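Ethanolamine utilization protein EutJ (Carboxydothermus hydrogenoformans Z-2901, PDB 3H1Q) binds ATP, belongs to the actin-like ATPase superfamily and probably serves in ethanolamine utilization. Local coordinates at residues Val33-Thr45 and Val52-Asp64. Numbering follows the deposited sequence.
Sequences VDLGTADIVLVVT and VAGALKWASVVKD. With ATP (adenosine-5'-triphosphate), chain C.
Ile40 and Lys57 pair through two backbone hydrogen bonds, with Ile40 N to Lys57 O at 2.8 Å. The same antiparallel pattern joins Leu42 to Ala55, so strands 39-45 and 52-58 form a hairpin at the edge of the sheet. At its far end Val52 and Ala53 both face Val44, a classic beta bulge: their N-H groups reach Val44 O from one face of its plane, Val52 N at 2.7 Å and Ala53 N at 3.3 Å.

Apolar packing differs on the two faces. Beside Asp39 and Trp58, Val41 CG2 meets Leu56 CD1 at 3.7 Å, while the other methyl of Leu56, CD2, sits over the centre of the Trp58 ring. On the opposite face Ile40, its chain extended (chi2 174°), sends CD1 across Val61 CG2 at 3.9 Å; helix 70-87 covers this face with Ile76 and Leu80, an apolar setting that suits a branched aliphatic side chain. Lys57 instead runs outward to a salt bridge with Glu79.

At the nucleotide end Trp58 brings the CE3 edge of its ring to Ala38 O, 3.1 Å away, and CZ3 lies 3.2 Å from Asp39 OD2, the ring and carboxylate planes 73° apart. Asp39 CG lies between the backbone N and the carbonyl carbon (chi1 51°), which sets the carboxylate alongside this ring and close to alpha and beta phosphate oxygens. A leucine here would probably put methyls against those phosphates and deprive Trp58 CZ3 of its carboxylate neighbour.

Gly36 suits the phosphate turn because a beta carbon would collide with ATP O2B. Lys194 adds a cation-pi contact to Trp58. Strand 39-45 thus leads from the Leu35-Ala38 turn, which corresponds to the first phosphate loop of actin-like ATPases, into an aliphatic core, and the hairpin sets Trp58 beside the nucleotide.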
loop_
_atom_site.group_PDB
_atom_site.type_symbol
_atom_site.label_atom_id
_atom_site.label_comp_id
_atom_site.label_asym_id
_atom_site.label_seq_id
_atom_site.Cartn_x
_atom_site.Cartn_y
_atom_site.Cartn_z
ATOM N N VAL A 33 -1.178 8.734 -7.259
ATOM C CA VAL A 33 -1.347 9.056 -5.875
ATOM C C VAL A 33 -2.118 7.918 -5.226
ATOM O O VAL A 33 -3.099 7.415 -5.798
ATOM C CB VAL A 33 -2.057 10.390 -5.709
ATOM C CG1 VAL A 33 -2.245 10.730 -4.204
ATOM C CG2 VAL A 33 -1.265 11.480 -6.415
ATOM N N ASP A 34 -1.626 7.488 -4.064
ATOM C CA ASP A 34 -2.269 6.468 -3.273
ATOM C C ASP A 34 -2.805 7.083 -2.008
ATOM O O ASP A 34 -2.035 7.493 -1.114
ATOM C CB ASP A 34 -1.283 5.362 -2.925
ATOM C CG ASP A 34 -1.942 4.200 -2.155
ATOM O OD1 ASP A 34 -2.350 3.221 -2.834
ATOM O OD2 ASP A 34 -2.065 4.258 -0.882
ATOM N N LEU A 35 -4.130 7.145 -1.923
ATOM C CA LEU A 35 -4.761 7.642 -0.705
ATOM C C LEU A 35 -4.901 6.503 0.322
ATOM O O LEU A 35 -5.030 5.330 -0.052
ATOM C CB LEU A 35 -6.078 8.353 -1.026
ATOM C CG LEU A 35 -5.920 9.580 -1.946
ATOM C CD1 LEU A 35 -7.245 10.230 -2.244
ATOM C CD2 LEU A 35 -4.958 10.610 -1.349
ATOM N N GLY A 36 -4.813 6.800 1.611
ATOM C CA GLY A 36 -4.719 5.695 2.549
ATOM C C GLY A 36 -4.965 6.008 4.003
ATOM O O GLY A 36 -4.967 7.182 4.458
ATOM N N THR A 37 -5.171 4.927 4.728
ATOM C CA THR A 37 -5.450 4.945 6.135
ATOM C C THR A 37 -4.293 5.438 6.976
ATOM O O THR A 37 -4.497 6.069 8.017
ATOM C CB THR A 37 -5.668 3.532 6.560
ATOM O OG1 THR A 37 -6.484 2.902 5.567
ATOM C CG2 THR A 37 -6.306 3.482 7.915
ATOM N N ALA A 38 -3.068 5.112 6.578
ATOM C CA ALA A 38 -1.980 5.416 7.467
ATOM C C ALA A 38 -1.005 6.305 6.796
ATOM O O ALA A 38 -0.208 6.940 7.486
ATOM C CB ALA A 38 -1.329 4.184 7.961
ATOM N N ASP A 39 -1.088 6.380 5.462
ATOM C CA ASP A 39 -0.144 7.194 4.668
ATOM C C ASP A 39 -0.654 7.630 3.288
ATOM O O ASP A 39 -1.550 7.006 2.701
ATOM C CB ASP A 39 1.183 6.441 4.488
ATOM C CG ASP A 39 0.985 5.019 3.975
ATOM O OD1 ASP A 39 0.604 4.796 2.770
ATOM O OD2 ASP A 39 1.192 4.110 4.825
ATOM N N ILE A 40 -0.059 8.700 2.769
ATOM C CA ILE A 40 -0.302 9.133 1.416
ATOM C C ILE A 40 1.037 9.044 0.711
ATOM O O ILE A 40 2.098 9.417 1.269
ATOM C CB ILE A 40 -0.838 10.579 1.380
ATOM C CG1 ILE A 40 -2.234 10.634 1.989
ATOM C CG2 ILE A 40 -0.862 11.150 -0.066
ATOM C CD1 ILE A 40 -2.790 12.034 2.123
ATOM N N VAL A 41 0.990 8.516 -0.505
ATOM C CA VAL A 41 2.180 8.279 -1.267
ATOM C C VAL A 41 1.935 8.858 -2.649
ATOM O O VAL A 41 0.849 8.672 -3.245
ATOM C CB VAL A 41 2.531 6.753 -1.374
ATOM C CG1 VAL A 41 3.771 6.516 -2.301
ATOM C CG2 VAL A 41 2.759 6.155 0.015
ATOM N N LEU A 42 2.952 9.551 -3.157
ATOM C CA LEU A 42 2.944 10.030 -4.511
ATOM C C LEU A 42 4.149 9.390 -5.164
ATOM O O LEU A 42 5.234 9.396 -4.573
ATOM C CB LEU A 42 3.094 11.547 -4.511
ATOM C CG LEU A 42 3.594 12.154 -5.818
ATOM C CD1 LEU A 42 2.415 12.453 -6.708
ATOM C CD2 LEU A 42 4.345 13.397 -5.511
ATOM N N VAL A 43 3.957 8.883 -6.385
ATOM C CA VAL A 43 4.945 8.109 -7.111
ATOM C C VAL A 43 5.021 8.536 -8.594
ATOM O O VAL A 43 3.986 8.722 -9.243
ATOM C CB VAL A 43 4.614 6.599 -6.976
ATOM C CG1 VAL A 43 5.439 5.716 -7.911
ATOM C CG2 VAL A 43 4.799 6.133 -5.512
ATOM N N VAL A 44 6.246 8.701 -9.115
ATOM C CA VAL A 44 6.472 9.021 -10.513
ATOM C C VAL A 44 7.305 7.924 -11.169
ATOM O O VAL A 44 8.247 7.419 -10.576
ATOM C CB VAL A 44 7.234 10.384 -10.699
ATOM C CG1 VAL A 44 7.403 10.708 -12.188
ATOM C CG2 VAL A 44 6.537 11.527 -10.013
ATOM N N THR A 45 6.983 7.580 -12.411
ATOM C CA THR A 45 7.770 6.601 -13.154
ATOM C C THR A 45 7.910 7.041 -14.599
ATOM O O THR A 45 7.103 7.822 -15.080
ATOM C CB THR A 45 7.072 5.216 -13.216
ATOM O OG1 THR A 45 6.045 5.260 -14.218
ATOM C CG2 THR A 45 6.469 4.790 -11.888
ATOM N N VAL A 52 10.948 6.994 -10.867
ATOM C CA VAL A 52 11.656 8.262 -11.112
ATOM C C VAL A 52 11.702 9.123 -9.837
ATOM O O VAL A 52 12.716 9.758 -9.555
ATOM C CB VAL A 52 10.984 9.047 -12.228
ATOM C CG1 VAL A 52 11.535 10.433 -12.285
ATOM C CG2 VAL A 52 11.209 8.352 -13.532
ATOM N N ALA A 53 10.620 9.108 -9.056
ATOM C CA ALA A 53 10.505 9.934 -7.852
ATOM C C ALA A 53 9.391 9.451 -6.958
ATOM O O ALA A 53 8.458 8.794 -7.437
ATOM C CB ALA A 53 10.220 11.392 -8.249
ATOM N N GLY A 54 9.460 9.816 -5.676
ATOM C CA GLY A 54 8.360 9.557 -4.766
ATOM C C GLY A 54 8.453 10.228 -3.416
ATOM O O GLY A 54 9.538 10.543 -2.938
ATOM N N ALA A 55 7.298 10.443 -2.786
ATOM C CA ALA A 55 7.247 11.007 -1.439
ATOM C C ALA A 55 6.123 10.347 -0.684
ATOM O O ALA A 55 5.186 9.796 -1.307
ATOM C CB ALA A 55 7.028 12.507 -1.495
ATOM N N LEU A 56 6.208 10.417 0.644
ATOM C CA LEU A 56 5.229 9.793 1.515
ATOM C C LEU A 56 4.948 10.617 2.779
ATOM O O LEU A 56 5.877 11.013 3.502
ATOM C CB LEU A 56 5.726 8.401 1.916
ATOM C CG LEU A 56 4.919 7.568 2.912
ATOM C CD1 LEU A 56 5.340 6.171 2.703
ATOM C CD2 LEU A 56 5.180 7.947 4.344
ATOM N N LYS A 57 3.676 10.842 3.087
ATOM C CA LYS A 57 3.353 11.415 4.406
ATOM C C LYS A 57 2.491 10.451 5.223
ATOM O O LYS A 57 1.555 9.822 4.720
ATOM C CB LYS A 57 2.686 12.820 4.292
ATOM C CG LYS A 57 2.655 13.688 5.603
ATOM C CD LYS A 57 4.011 14.382 5.860
ATOM C CE LYS A 57 4.074 15.146 7.182
ATOM N NZ LYS A 57 3.312 16.439 7.130
ATOM N N TRP A 58 2.829 10.333 6.490
ATOM C CA TRP A 58 2.010 9.549 7.388
ATOM C C TRP A 58 0.769 10.354 7.699
ATOM O O TRP A 58 0.879 11.452 8.244
ATOM C CB TRP A 58 2.777 9.272 8.669
ATOM C CG TRP A 58 3.935 8.364 8.432
ATOM C CD1 TRP A 58 5.262 8.660 8.570
ATOM C CD2 TRP A 58 3.867 7.004 7.992
ATOM N NE1 TRP A 58 6.024 7.564 8.255
ATOM C CE2 TRP A 58 5.195 6.532 7.901
ATOM C CE3 TRP A 58 2.810 6.134 7.684
ATOM C CZ2 TRP A 58 5.500 5.228 7.510
ATOM C CZ3 TRP A 58 3.111 4.834 7.298
ATOM C CH2 TRP A 58 4.451 4.396 7.208
ATOM N N ALA A 59 -0.401 9.805 7.355
ATOM C CA ALA A 59 -1.650 10.545 7.410
ATOM C C ALA A 59 -2.922 9.711 7.326
ATOM O O ALA A 59 -3.171 8.991 6.353
ATOM C CB ALA A 59 -1.676 11.595 6.317
ATOM N N SER A 60 -3.765 9.931 8.328
ATOM C CA SER A 60 -5.087 9.331 8.465
ATOM C C SER A 60 -6.178 10.168 7.817
ATOM O O SER A 60 -7.013 10.730 8.511
ATOM C CB SER A 60 -5.383 9.255 9.955
ATOM O OG SER A 60 -4.814 10.404 10.581
ATOM N N VAL A 61 -6.199 10.252 6.497
ATOM C CA VAL A 61 -7.264 11.000 5.826
ATOM C C VAL A 61 -8.283 10.055 5.270
ATOM O O VAL A 61 -9.251 10.461 4.623
ATOM C CB VAL A 61 -6.753 11.853 4.688
ATOM C CG1 VAL A 61 -5.678 12.780 5.199
ATOM C CG2 VAL A 61 -6.290 10.998 3.546
ATOM N N VAL A 62 -8.038 8.772 5.487
ATOM C CA VAL A 62 -9.120 7.813 5.342
ATOM C C VAL A 62 -9.268 7.007 6.640
ATOM O O VAL A 62 -8.321 6.313 7.079
ATOM C CB VAL A 62 -8.990 6.950 4.087
ATOM C CG1 VAL A 62 -10.261 6.207 3.854
ATOM C CG2 VAL A 62 -8.720 7.832 2.906
ATOM N N LYS A 63 -10.446 7.179 7.260
ATOM C CA LYS A 63 -10.859 6.464 8.469
ATOM C C LYS A 63 -12.180 5.818 8.121
ATOM O O LYS A 63 -13.211 6.503 8.053
ATOM C CB LYS A 63 -11.033 7.417 9.670
ATOM C CG LYS A 63 -9.983 7.290 10.763
ATOM C CD LYS A 63 -9.874 8.525 11.655
ATOM C CE LYS A 63 -11.155 8.792 12.494
ATOM N NZ LYS A 63 -11.322 7.961 13.744
ATOM N N ASP A 64 -12.150 4.508 7.889
ATOM C CA ASP A 64 -13.336 3.760 7.461
ATOM C C ASP A 64 -13.645 4.030 5.978
ATOM O O ASP A 64 -14.755 3.807 5.515
ATOM C CB ASP A 64 -14.586 4.109 8.320
ATOM C CG ASP A 64 -14.442 3.750 9.812
ATOM O OD1 ASP A 64 -13.671 2.830 10.150
ATOM O OD2 ASP A 64 -15.138 4.381 10.656
HETATM P PG ATP C . -3.096 1.247 1.655
HETATM O O1G ATP C . -1.734 1.844 1.335
HETATM O O2G ATP C . -3.054 -0.217 1.997
HETATM O O3G ATP C . -4.138 1.492 0.570
HETATM P PB ATP C . -2.519 2.570 4.049
HETATM O O1B ATP C . -3.124 3.040 5.327
HETATM O O2B ATP C . -1.651 3.565 3.328
HETATM O O3B ATP C . -3.585 1.918 3.042
HETATM P PA ATP C . -0.156 0.791 4.097
HETATM O O1A ATP C . 0.666 1.950 3.614
HETATM O O2A ATP C . -0.309 -0.405 3.193
HETATM O O3A ATP C . -1.675 1.244 4.437
HETATM O "O5'" ATP C . 0.330 0.362 5.564
HETATM C "C5'" ATP C . 0.361 1.210 6.698
HETATM C "C4'" ATP C . 0.671 0.270 7.843
HETATM O "O4'" ATP C . 1.916 -0.386 7.585
HETATM C "C3'" ATP C . 0.855 1.018 9.142
HETATM O "O3'" ATP C . 0.143 0.375 10.205
HETATM C "C2'" ATP C . 2.319 0.887 9.464
HETATM O "O2'" ATP C . 2.538 0.804 10.867
HETATM C "C1'" ATP C . 2.746 -0.379 8.744
HETATM N N9 ATP C . 4.239 -0.272 8.617
HETATM C C8 ATP C . 4.959 0.638 7.923
HETATM N N7 ATP C . 6.298 0.478 8.116
HETATM C C5 ATP C . 6.470 -0.548 8.968
HETATM C C6 ATP C . 7.615 -1.264 9.597
HETATM N N6 ATP C . 8.897 -0.912 9.348
HETATM N N1 ATP C . 7.340 -2.298 10.434
HETATM C C2 ATP C . 6.087 -2.697 10.716
HETATM N N3 ATP C . 5.001 -2.104 10.174
HETATM C C4 ATP C . 5.115 -1.038 9.307
#